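Local coordinates for protein Amuc_1102 (Akkermansia muciniphila, PDB 7DSZ) that is of unconfirmed function but adopts an immunoglobulin-like fold related to archaeal type IV pilus proteins, and so probably belongs to a pilus-like surface system, at residues V19-E24 / F58-A63; R31-V36 / P46-W51; Y79-N84 / E159-I164; V98-V103 / P194-P199. One frame throughout, in Å; residues are numbered along the deposited sequence.

Contacts 1 and 2 both join strand 18-32 to strand 50-63, at places 33 Å apart between centres and on opposite sides of the chain's centre. Contact 1 is regular antiparallel pairing with an apolar inner face and a polar, largely exposed outer one; contact 2 is the frayed far end, where prolines and the Gln32 side-chain amide take over and two other subunits come close. Contacts 3 and 4 are buried and share the sheet of strands 70-83 and 91-104. Contact 3 is aromatic, without a hydrogen bond between its segments, whereas contact 4 mixes backbone bonds, bridging waters and apolar packing, and touches contact 1 through Val103 and Pro194.

Contact 1 (V19-E24 / F58-A63); sequences VRVSLE and FKVEAA
Phe58 opens this antiparallel strand pair opposite Leu23, as a non-hydrogen-bonded pair. Its CG stands in the crowded position between the backbone N and the carbonyl carbon (chi1 74°), which carries the ring off the pair while CB stays against Leu23, 3.7 Å from CD2 of Leu23. The ring still meets Val21 obliquely, CG1 of Val21 lying 4.0 Å from CD2 of Phe58. Lys59 follows in a hydrogen-bonded pair with Ser22: Ser22 N reaches Lys59 O at 2.8 Å, nearly along the C=O axis, while the return bond from Lys59 N to Ser22 O is longer and more bent. Val60 lies on the same side of the sheet as Phe58. With CG1 anti to the backbone N, it brings that methyl to 3.6 Å from CG1 of Val19, whereas its CG2 points to the edge of the Phe58 ring, in the ring plane. Glu61 and Arg20 form the straighter polar pair: Glu61 N to Arg20 O spans 2.8 Å at 171°, and Arg20 N to Glu61 O is 2.9 Å. Their side chains both lead away; the Arg20 chain bends at chi2, and NH1 of Arg20 bonds to O of Val19 from above the carbonyl plane. Ala62 pairs with Val19, its CB near CG2 of Val19, and the pairing runs on from Ala63 to Gln18. The valines, Leu23 and Phe58 face the second sheet of the immunoglobulin-like sandwich: Val21 and Val60 meet Leu74, Leu23 meets Phe76 of strand 70-83, and Val141 of strand 134-143 lies against Val21 and Leu23.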
# COMPACT_ATOMS: atom_id res chain seq x y z
N VAL C 19 22.89 -15.54 13.67
CA VAL C 19 22.47 -14.22 14.11
C VAL C 19 21.90 -14.33 15.52
O VAL C 19 21.19 -15.29 15.83
CB VAL C 19 21.44 -13.64 13.11
CG1 VAL C 19 20.68 -12.49 13.70
CG2 VAL C 19 22.13 -13.25 11.81
N ARG C 20 22.22 -13.36 16.36
CA ARG C 20 21.63 -13.23 17.69
C ARG C 20 20.99 -11.85 17.84
O ARG C 20 21.58 -10.83 17.45
CB ARG C 20 22.67 -13.43 18.78
CG ARG C 20 23.21 -14.86 18.80
CD ARG C 20 22.12 -15.84 19.21
NE ARG C 20 22.56 -17.23 19.18
CZ ARG C 20 22.40 -18.06 18.15
NH1 ARG C 20 21.79 -17.67 17.04
NH2 ARG C 20 22.84 -19.31 18.25
N VAL C 21 19.79 -11.84 18.40
CA VAL C 21 19.00 -10.63 18.56
C VAL C 21 18.76 -10.39 20.04
O VAL C 21 18.23 -11.26 20.74
CB VAL C 21 17.67 -10.74 17.80
CG1 VAL C 21 16.83 -9.50 18.03
CG2 VAL C 21 17.94 -10.92 16.31
N SER C 22 19.18 -9.23 20.53
CA SER C 22 18.94 -8.83 21.90
C SER C 22 17.68 -7.96 21.93
O SER C 22 17.70 -6.83 21.43
CB SER C 22 20.13 -8.06 22.47
OG SER C 22 19.85 -7.63 23.79
N LEU C 23 16.60 -8.49 22.49
CA LEU C 23 15.34 -7.75 22.62
C LEU C 23 15.25 -7.06 23.97
O LEU C 23 15.70 -7.59 24.98
CB LEU C 23 14.14 -8.69 22.47
CG LEU C 23 13.95 -9.41 21.15
CD1 LEU C 23 12.81 -10.42 21.29
CD2 LEU C 23 13.62 -8.39 20.04
N GLU C 24 14.65 -5.87 23.97
CA GLU C 24 14.20 -5.28 25.22
C GLU C 24 12.72 -5.62 25.35
O GLU C 24 12.31 -6.71 24.97
CB GLU C 24 14.49 -3.78 25.26
CG GLU C 24 15.98 -3.44 24.99
CD GLU C 24 16.94 -4.12 25.98
OE1 GLU C 24 16.57 -4.29 27.16
OE2 GLU C 24 18.07 -4.48 25.56
N PHE C 58 15.64 -3.30 19.82
CA PHE C 58 16.46 -4.49 19.65
C PHE C 58 17.80 -4.13 19.01
O PHE C 58 17.97 -3.06 18.43
CB PHE C 58 15.74 -5.57 18.85
CG PHE C 58 15.63 -5.29 17.37
CD1 PHE C 58 14.57 -4.56 16.86
CD2 PHE C 58 16.54 -5.84 16.48
CE1 PHE C 58 14.44 -4.36 15.49
CE2 PHE C 58 16.41 -5.64 15.12
CZ PHE C 58 15.37 -4.89 14.62
N LYS C 59 18.75 -5.06 19.15
CA LYS C 59 20.06 -4.95 18.53
C LYS C 59 20.46 -6.33 18.03
O LYS C 59 20.13 -7.34 18.66
CB LYS C 59 21.11 -4.39 19.52
CG LYS C 59 22.52 -4.31 18.93
CD LYS C 59 23.53 -3.86 19.99
CE LYS C 59 23.66 -2.36 20.00
NZ LYS C 59 24.86 -1.91 20.78
N VAL C 60 21.15 -6.38 16.89
CA VAL C 60 21.55 -7.63 16.24
C VAL C 60 23.06 -7.78 16.35
O VAL C 60 23.80 -6.81 16.19
CB VAL C 60 21.14 -7.66 14.76
CG1 VAL C 60 21.44 -9.02 14.14
CG2 VAL C 60 19.67 -7.30 14.61
N GLU C 61 23.52 -9.02 16.56
CA GLU C 61 24.94 -9.35 16.38
C GLU C 61 25.02 -10.63 15.57
O GLU C 61 24.03 -11.34 15.41
CB GLU C 61 25.66 -9.51 17.73
CG GLU C 61 25.64 -8.27 18.65
CD GLU C 61 26.50 -7.11 18.16
OE1 GLU C 61 27.25 -7.29 17.17
OE2 GLU C 61 26.44 -6.02 18.78
N ALA C 62 26.20 -10.92 15.02
CA ALA C 62 26.30 -12.06 14.13
C ALA C 62 27.68 -12.70 14.19
O ALA C 62 28.68 -12.06 14.55
CB ALA C 62 25.99 -11.66 12.67
N ALA C 63 27.71 -13.97 13.80
CA ALA C 63 28.91 -14.79 13.73
C ALA C 63 28.90 -15.58 12.42
O ALA C 63 28.09 -16.49 12.24
CB ALA C 63 28.96 -15.73 14.94

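Contact 2 (R31-V36 / P46-W51); sequences RQSPNV and PKPKKW
The far end of the strand 18-32 and strand 50-63 hairpin splays here into the two arms of a long connecting loop. Arg31 and Trp51 make its last hydrogen-bonded antiparallel pair: Trp51 N meets Arg31 O at 2.7 Å, from above the carbonyl plane, and Arg31 N returns to Trp51 O within the plane of that carbonyl. Two residues on, Ser33 N reaches Lys49 O over 3.2 Å, again in the carbonyl plane, so backbone bonding outlasts the regular strand. Gln32, between them, adds its side chain. CG is anti to the backbone N (chi1 -174°) and the chain runs extended, crossing Pro48 obliquely, so that NE2 lies 2.5 Å from Pro48 O, a very short bond bent to 140° with the donor above the carbonyl plane; Gln32 was deposited in two conformers, and this describes one. Pro48 turns its ring toward the other arm. Its CB sits 3.1 Å from OG of Ser33, whose hydroxyl occupies the crowded position between N and the carbonyl carbon, and its CG lies 3.9 Å from CB of Asn35, which crosses the ring at about a right angle. CB of Ser33 approaches NE1 of Trp51 at 3.6 Å. Arg31 NH1 forms a salt bridge with Asp53 and its guanidinium makes a cation-pi contact with Trp189, while Phe185 meets the Trp51 ring edge-to-face. Val36 packs on Val36 of both neighbouring subunits. This is a beta-hairpin whose base is paired backbone to backbone and whose proline-rich arms extend from the immunoglobulin-like domain into the trimer of the crystal.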
# COMPACT_ATOMS: atom_id res chain seq x y z
N ARG C 31 -0.31 7.45 20.51
CA ARG C 31 0.29 8.56 19.79
C ARG C 31 -0.69 9.08 18.76
O ARG C 31 -1.33 8.29 18.06
CB ARG C 31 1.59 8.16 19.06
CG ARG C 31 2.72 7.65 19.97
CD ARG C 31 3.91 7.23 19.12
NE ARG C 31 4.17 8.29 18.16
CZ ARG C 31 4.54 8.12 16.91
NH1 ARG C 31 4.74 6.91 16.38
NH2 ARG C 31 4.73 9.19 16.17
N GLN C 32 -0.80 10.39 18.63
CA GLN C 32 -1.66 10.97 17.61
C GLN C 32 -1.02 10.81 16.24
O GLN C 32 0.21 10.91 16.11
CB GLN C 32 -1.90 12.45 17.91
CG GLN C 32 -2.89 13.14 17.00
CD GLN C 32 -3.35 14.48 17.55
OE1 GLN C 32 -2.63 15.12 18.33
NE2 GLN C 32 -4.54 14.91 17.15
N SER C 33 -1.83 10.54 15.22
CA SER C 33 -1.24 10.42 13.89
C SER C 33 -0.79 11.80 13.43
O SER C 33 -1.28 12.82 13.91
CB SER C 33 -2.23 9.82 12.90
OG SER C 33 -3.40 10.60 12.83
N PRO C 34 0.17 11.85 12.50
CA PRO C 34 0.70 13.15 12.08
C PRO C 34 -0.38 14.00 11.43
O PRO C 34 -1.20 13.52 10.65
CB PRO C 34 1.80 12.77 11.08
CG PRO C 34 2.16 11.35 11.42
CD PRO C 34 0.88 10.73 11.86
N ASN C 35 -0.39 15.28 11.79
CA ASN C 35 -1.32 16.25 11.22
C ASN C 35 -0.54 17.04 10.17
O ASN C 35 0.08 18.05 10.46
CB ASN C 35 -1.92 17.16 12.29
CG ASN C 35 -3.11 17.94 11.78
OD1 ASN C 35 -3.55 17.75 10.64
ND2 ASN C 35 -3.63 18.83 12.62
N VAL C 36 -0.60 16.55 8.94
CA VAL C 36 0.24 17.03 7.86
C VAL C 36 -0.27 18.39 7.37
O VAL C 36 -1.47 18.57 7.17
CB VAL C 36 0.28 15.99 6.73
CG1 VAL C 36 0.81 16.58 5.46
CG2 VAL C 36 1.11 14.78 7.18
N PRO C 46 -8.67 17.95 9.37
CA PRO C 46 -8.70 16.64 10.02
C PRO C 46 -8.22 16.75 11.47
O PRO C 46 -7.29 17.50 11.78
CB PRO C 46 -7.73 15.80 9.18
CG PRO C 46 -7.69 16.48 7.85
CD PRO C 46 -7.85 17.95 8.15
N LYS C 47 -8.90 16.02 12.35
CA LYS C 47 -8.54 16.00 13.77
C LYS C 47 -8.00 14.62 14.12
O LYS C 47 -8.77 13.74 14.53
CB LYS C 47 -9.73 16.37 14.65
CG LYS C 47 -10.17 17.83 14.50
CD LYS C 47 -11.37 18.15 15.38
CE LYS C 47 -11.06 17.91 16.85
NZ LYS C 47 -10.00 18.84 17.37
N PRO C 48 -6.70 14.38 13.95
CA PRO C 48 -6.17 13.02 14.14
C PRO C 48 -6.39 12.51 15.56
O PRO C 48 -6.36 13.27 16.53
CB PRO C 48 -4.67 13.19 13.84
CG PRO C 48 -4.57 14.42 13.00
CD PRO C 48 -5.66 15.32 13.51
N LYS C 49 -6.63 11.21 15.66
CA LYS C 49 -6.84 10.53 16.92
C LYS C 49 -5.60 9.72 17.29
O LYS C 49 -4.62 9.65 16.54
CB LYS C 49 -8.08 9.63 16.84
CG LYS C 49 -9.39 10.39 16.66
CD LYS C 49 -10.58 9.46 16.84
CE LYS C 49 -11.90 10.18 16.53
NZ LYS C 49 -12.15 11.34 17.43
N LYS C 50 -5.66 9.07 18.45
CA LYS C 50 -4.50 8.36 18.97
C LYS C 50 -4.49 6.90 18.53
O LYS C 50 -5.45 6.15 18.74
CB LYS C 50 -4.44 8.46 20.49
CG LYS C 50 -3.97 9.83 20.97
CD LYS C 50 -3.75 9.79 22.50
CE LYS C 50 -3.45 11.17 23.08
NZ LYS C 50 -2.12 11.69 22.66
N TRP C 51 -3.38 6.51 17.93
CA TRP C 51 -3.08 5.15 17.53
C TRP C 51 -2.35 4.43 18.66
O TRP C 51 -1.61 5.04 19.42
CB TRP C 51 -2.20 5.16 16.29
CG TRP C 51 -2.90 5.59 15.05
CD1 TRP C 51 -3.45 6.81 14.78
CD2 TRP C 51 -3.10 4.78 13.90
NE1 TRP C 51 -4.03 6.79 13.52
CE2 TRP C 51 -3.81 5.56 12.97
CE3 TRP C 51 -2.78 3.46 13.59
CZ2 TRP C 51 -4.19 5.05 11.73
CZ3 TRP C 51 -3.16 2.96 12.35
CH2 TRP C 51 -3.85 3.76 11.44

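Contact 3 (Y79-N84 / E159-I164); sequences YIAVVN and EKWWTI
Trp162 leaves a 3-10 turn with CG in the crowded position between the backbone N and the carbonyl carbon (chi1 54°), and this drops its indole flat onto Tyr79. CB starts the contact over the face of the phenol ring, 3.5 Å from CD2 of Tyr79, a CH-pi approach. CG then stands over the centre of that ring, 3.6 Å above its plane. Next comes CD1, 3.6 Å from CZ of Tyr79, while NE1 and CE2 pass over CE1 of the same ring. The five-membered ring therefore makes a face-to-face stack, with centroids 3.9 Å apart and planes only 10° from parallel. On the opposite face of the indole lies CA of Lys160.

Trp161 meets the strand differently. Its six-membered end comes in tip first: CH2 is 3.6 Å from CB of Tyr79 and 3.7 Å from CB of Ala81, with Tyr79 O at the ring's edge. NE1 of Trp161 is held by the backbone O of Gln137, and CE3 of Trp162 sits over the face of the Trp161 indole. Consecutive tryptophans on a 3-10 turn thus clamp a loop onto strand 70-83, an aromatic cover over a face of the mixed sheet of the immunoglobulin-like fold.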
# COMPACT_ATOMS: atom_id res chain seq x y z
N TYR C 79 2.38 -10.91 18.99
CA TYR C 79 1.17 -11.51 19.57
C TYR C 79 0.66 -10.57 20.64
O TYR C 79 1.38 -10.26 21.59
CB TYR C 79 1.46 -12.88 20.19
CG TYR C 79 2.13 -13.86 19.26
CD1 TYR C 79 3.52 -13.90 19.17
CD2 TYR C 79 1.39 -14.75 18.50
CE1 TYR C 79 4.15 -14.80 18.34
CE2 TYR C 79 2.02 -15.65 17.65
CZ TYR C 79 3.40 -15.67 17.58
OH TYR C 79 4.05 -16.56 16.75
N ILE C 80 -0.60 -10.15 20.51
CA ILE C 80 -1.21 -9.24 21.46
C ILE C 80 -2.57 -9.81 21.85
O ILE C 80 -3.36 -10.19 20.98
CB ILE C 80 -1.34 -7.82 20.88
CG1 ILE C 80 0.07 -7.20 20.72
CG2 ILE C 80 -2.22 -6.94 21.78
CD1 ILE C 80 0.15 -6.02 19.76
N ALA C 81 -2.83 -9.86 23.16
CA ALA C 81 -4.07 -10.41 23.69
C ALA C 81 -4.85 -9.31 24.40
O ALA C 81 -4.29 -8.58 25.23
CB ALA C 81 -3.79 -11.59 24.64
N VAL C 82 -6.14 -9.20 24.06
CA VAL C 82 -7.06 -8.26 24.68
C VAL C 82 -8.35 -9.00 25.00
O VAL C 82 -8.64 -10.05 24.43
CB VAL C 82 -7.34 -7.02 23.78
CG1 VAL C 82 -6.04 -6.33 23.39
CG2 VAL C 82 -8.11 -7.44 22.53
N VAL C 83 -9.13 -8.42 25.91
CA VAL C 83 -10.46 -8.96 26.20
C VAL C 83 -11.39 -8.65 25.03
O VAL C 83 -11.46 -7.50 24.58
CB VAL C 83 -11.01 -8.38 27.51
CG1 VAL C 83 -12.44 -8.86 27.73
CG2 VAL C 83 -10.11 -8.75 28.69
N ASN C 84 -12.10 -9.67 24.54
CA ASN C 84 -13.11 -9.48 23.51
C ASN C 84 -14.18 -8.54 24.05
O ASN C 84 -14.90 -8.91 24.99
CB ASN C 84 -13.73 -10.81 23.08
CG ASN C 84 -14.63 -10.67 21.86
OD1 ASN C 84 -15.05 -9.57 21.52
ND2 ASN C 84 -14.93 -11.78 21.20
N GLU C 159 4.73 -18.25 29.80
CA GLU C 159 5.64 -17.43 29.01
C GLU C 159 5.26 -17.43 27.54
O GLU C 159 5.11 -16.37 26.93
CB GLU C 159 7.08 -17.91 29.17
CG GLU C 159 8.07 -16.99 28.46
CD GLU C 159 9.33 -17.70 27.99
OE1 GLU C 159 9.53 -18.87 28.40
OE2 GLU C 159 10.10 -17.10 27.21
N LYS C 160 5.10 -18.61 26.95
CA LYS C 160 4.71 -18.71 25.55
C LYS C 160 3.19 -18.88 25.43
O LYS C 160 2.67 -19.83 24.85
CB LYS C 160 5.46 -19.85 24.87
CG LYS C 160 6.96 -19.66 24.78
CD LYS C 160 7.59 -20.78 23.97
CE LYS C 160 9.12 -20.73 24.02
NZ LYS C 160 9.73 -21.92 23.34
N TRP C 161 2.49 -17.88 25.99
CA TRP C 161 1.04 -17.93 26.07
C TRP C 161 0.37 -18.02 24.70
O TRP C 161 -0.76 -18.50 24.62
CB TRP C 161 0.52 -16.70 26.83
CG TRP C 161 0.89 -15.38 26.16
CD1 TRP C 161 1.96 -14.59 26.43
CD2 TRP C 161 0.17 -14.74 25.10
NE1 TRP C 161 1.95 -13.48 25.60
CE2 TRP C 161 0.86 -13.55 24.78
CE3 TRP C 161 -0.99 -15.06 24.39
CZ2 TRP C 161 0.43 -12.68 23.77
CZ3 TRP C 161 -1.43 -14.18 23.39
CH2 TRP C 161 -0.72 -13.01 23.09
N TRP C 162 1.06 -17.60 23.63
CA TRP C 162 0.47 -17.67 22.29
C TRP C 162 0.46 -19.09 21.73
O TRP C 162 -0.09 -19.30 20.64
CB TRP C 162 1.24 -16.75 21.32
CG TRP C 162 2.73 -17.00 21.30
CD1 TRP C 162 3.41 -17.84 20.47
CD2 TRP C 162 3.70 -16.39 22.15
NE1 TRP C 162 4.76 -17.80 20.76
CE2 TRP C 162 4.96 -16.91 21.79
CE3 TRP C 162 3.63 -15.46 23.19
CZ2 TRP C 162 6.14 -16.53 22.42
CZ3 TRP C 162 4.80 -15.07 23.82
CH2 TRP C 162 6.04 -15.61 23.43
N THR C 163 1.05 -20.05 22.42
CA THR C 163 1.04 -21.45 22.00
C THR C 163 -0.01 -22.25 22.76
O THR C 163 -0.19 -23.44 22.48
CB THR C 163 2.42 -22.08 22.21
OG1 THR C 163 2.71 -22.14 23.61
CG2 THR C 163 3.51 -21.26 21.51
N ILE C 164 -0.69 -21.63 23.72
CA ILE C 164 -1.76 -22.29 24.47
C ILE C 164 -2.99 -22.41 23.58
O ILE C 164 -3.51 -21.40 23.08
CB ILE C 164 -2.08 -21.50 25.75
CG1 ILE C 164 -0.90 -21.54 26.71
CG2 ILE C 164 -3.36 -22.04 26.39
CD1 ILE C 164 -1.10 -20.66 27.92

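Contact 4 (V98-V103 / P194-P199); sequences VKYVNV and PEIMRP
Chi1 of -70° at Tyr100 sets CG anti to the carbonyl carbon, and chi1 of -61° at Ile196 does the same for CG1, so the two side chains run side by side and CG1 of Ile196 comes to 3.7 Å from CE1 of Tyr100. Pro194 crosses the same ring obliquely, with CB 3.7 Å from CD1 of Tyr100, while CG1 of Val98 lies over one face of the phenol. On the opposite side of the strand, Met197 starts with CG anti to the backbone N and then bends at chi2 and chi3, which brings CE to 3.6 Å from CG1 of Val101. CG2 of Val101 meets the extended Glu195 chain at CG and CD. Two direct backbone bonds hold the short, weakly bonded strand 195-196 beside strand 91-104: Met197 N to Lys99 O, 2.8 Å and nearly along the C=O axis, and Val101 N to Glu195 O, 2.9 Å, with the donor above the carbonyl plane. Where the strands part, water completes the ladder. One water accepts from Lys99 N and donates to Met197 O; another accepts from Glu195 N and donates to Asn102 O, at the corner where strand 91-104 turns. Tyr100 OH bonds to Ser112 N, and Phe76 meets its ring edge-to-face. The polar ends of Asn102 and Glu195 bond to the third subunit, Asn102 ND2 to Ser118 and Ser119 of the third subunit and Glu195 OE1 to Ser116 of the third subunit. Apolar contacts and few but straight backbone bonds thus dock the C-terminal segment, and these two side chains tie the junction to a neighbouring subunit.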
# COMPACT_ATOMS: atom_id res chain seq x y z
N VAL C 98 5.94 -9.08 10.64
CA VAL C 98 6.63 -7.97 9.98
C VAL C 98 8.00 -8.47 9.56
O VAL C 98 8.81 -8.86 10.42
CB VAL C 98 6.76 -6.75 10.91
CG1 VAL C 98 7.40 -5.57 10.18
CG2 VAL C 98 5.39 -6.34 11.46
N LYS C 99 8.28 -8.48 8.26
CA LYS C 99 9.59 -8.89 7.76
C LYS C 99 10.39 -7.63 7.47
O LYS C 99 10.01 -6.84 6.61
CB LYS C 99 9.47 -9.76 6.51
CG LYS C 99 10.82 -10.29 6.01
CD LYS C 99 10.65 -11.21 4.81
CE LYS C 99 12.00 -11.67 4.25
NZ LYS C 99 12.22 -13.15 4.37
N TYR C 100 11.47 -7.44 8.23
CA TYR C 100 12.36 -6.30 8.02
C TYR C 100 13.47 -6.73 7.09
O TYR C 100 13.92 -7.88 7.15
CB TYR C 100 12.95 -5.83 9.35
CG TYR C 100 11.94 -5.17 10.23
CD1 TYR C 100 11.51 -3.88 9.96
CD2 TYR C 100 11.39 -5.86 11.31
CE1 TYR C 100 10.57 -3.27 10.77
CE2 TYR C 100 10.45 -5.25 12.12
CZ TYR C 100 10.05 -3.97 11.84
OH TYR C 100 9.12 -3.36 12.64
N VAL C 101 13.93 -5.82 6.23
CA VAL C 101 15.03 -6.12 5.33
C VAL C 101 16.14 -5.11 5.56
O VAL C 101 15.91 -4.00 6.04
CB VAL C 101 14.59 -6.12 3.84
CG1 VAL C 101 13.71 -7.33 3.56
CG2 VAL C 101 13.86 -4.83 3.51
N ASN C 102 17.37 -5.54 5.26
CA ASN C 102 18.57 -4.74 5.49
C ASN C 102 18.66 -4.33 6.96
O ASN C 102 18.59 -3.15 7.30
CB ASN C 102 18.59 -3.48 4.61
CG ASN C 102 18.59 -3.78 3.14
OD1 ASN C 102 19.12 -4.79 2.68
ND2 ASN C 102 17.95 -2.90 2.37
N VAL C 103 18.78 -5.31 7.84
CA VAL C 103 18.82 -5.06 9.27
C VAL C 103 20.28 -4.85 9.65
O VAL C 103 21.11 -5.76 9.40
CB VAL C 103 18.18 -6.21 10.07
CG1 VAL C 103 18.17 -5.87 11.54
CG2 VAL C 103 16.74 -6.43 9.58
N PRO C 194 14.12 -0.49 10.78
CA PRO C 194 14.56 -0.97 9.47
C PRO C 194 13.44 -0.86 8.44
O PRO C 194 12.26 -0.65 8.75
CB PRO C 194 14.93 -2.44 9.71
CG PRO C 194 14.89 -2.64 11.22
CD PRO C 194 13.93 -1.61 11.73
N GLU C 195 13.84 -1.01 7.18
CA GLU C 195 12.90 -1.10 6.07
C GLU C 195 12.00 -2.32 6.22
O GLU C 195 12.45 -3.38 6.65
CB GLU C 195 13.68 -1.17 4.75
CG GLU C 195 12.84 -1.30 3.49
CD GLU C 195 13.69 -1.40 2.23
OE1 GLU C 195 14.93 -1.27 2.32
OE2 GLU C 195 13.10 -1.59 1.14
N ILE C 196 10.73 -2.19 5.82
CA ILE C 196 9.78 -3.31 5.85
C ILE C 196 9.64 -3.90 4.46
O ILE C 196 9.38 -3.17 3.50
CB ILE C 196 8.41 -2.85 6.37
CG1 ILE C 196 8.54 -2.31 7.79
CG2 ILE C 196 7.37 -4.00 6.24
CD1 ILE C 196 7.28 -1.61 8.30
N MET C 197 9.73 -5.23 4.37
CA MET C 197 9.50 -5.89 3.09
C MET C 197 8.03 -5.80 2.70
O MET C 197 7.15 -6.14 3.50
CB MET C 197 9.94 -7.35 3.16
CG MET C 197 9.76 -8.06 1.84
SD MET C 197 11.11 -7.63 0.73
CE MET C 197 12.10 -9.11 0.93
N ARG C 198 7.77 -5.30 1.49
CA ARG C 198 6.41 -5.11 0.98
C ARG C 198 5.76 -6.46 0.67
O ARG C 198 6.45 -7.47 0.50
CB ARG C 198 6.43 -4.24 -0.29
CG ARG C 198 6.83 -2.77 -0.09
CD ARG C 198 5.64 -1.86 0.24
NE ARG C 198 6.12 -0.58 0.77
CZ ARG C 198 5.34 0.46 1.08
NH1 ARG C 198 4.02 0.38 0.90
NH2 ARG C 198 5.86 1.58 1.56
N PRO C 199 4.42 -6.50 0.57
CA PRO C 199 3.75 -7.80 0.36
C PRO C 199 4.14 -8.41 -0.98
O PRO C 199 4.35 -7.72 -1.97
CB PRO C 199 2.26 -7.44 0.41
CG PRO C 199 2.19 -6.10 1.11
CD PRO C 199 3.46 -5.40 0.72
O HOH W 1 6.50 -7.56 6.15
O HOH W 2 16.64 -1.24 6.82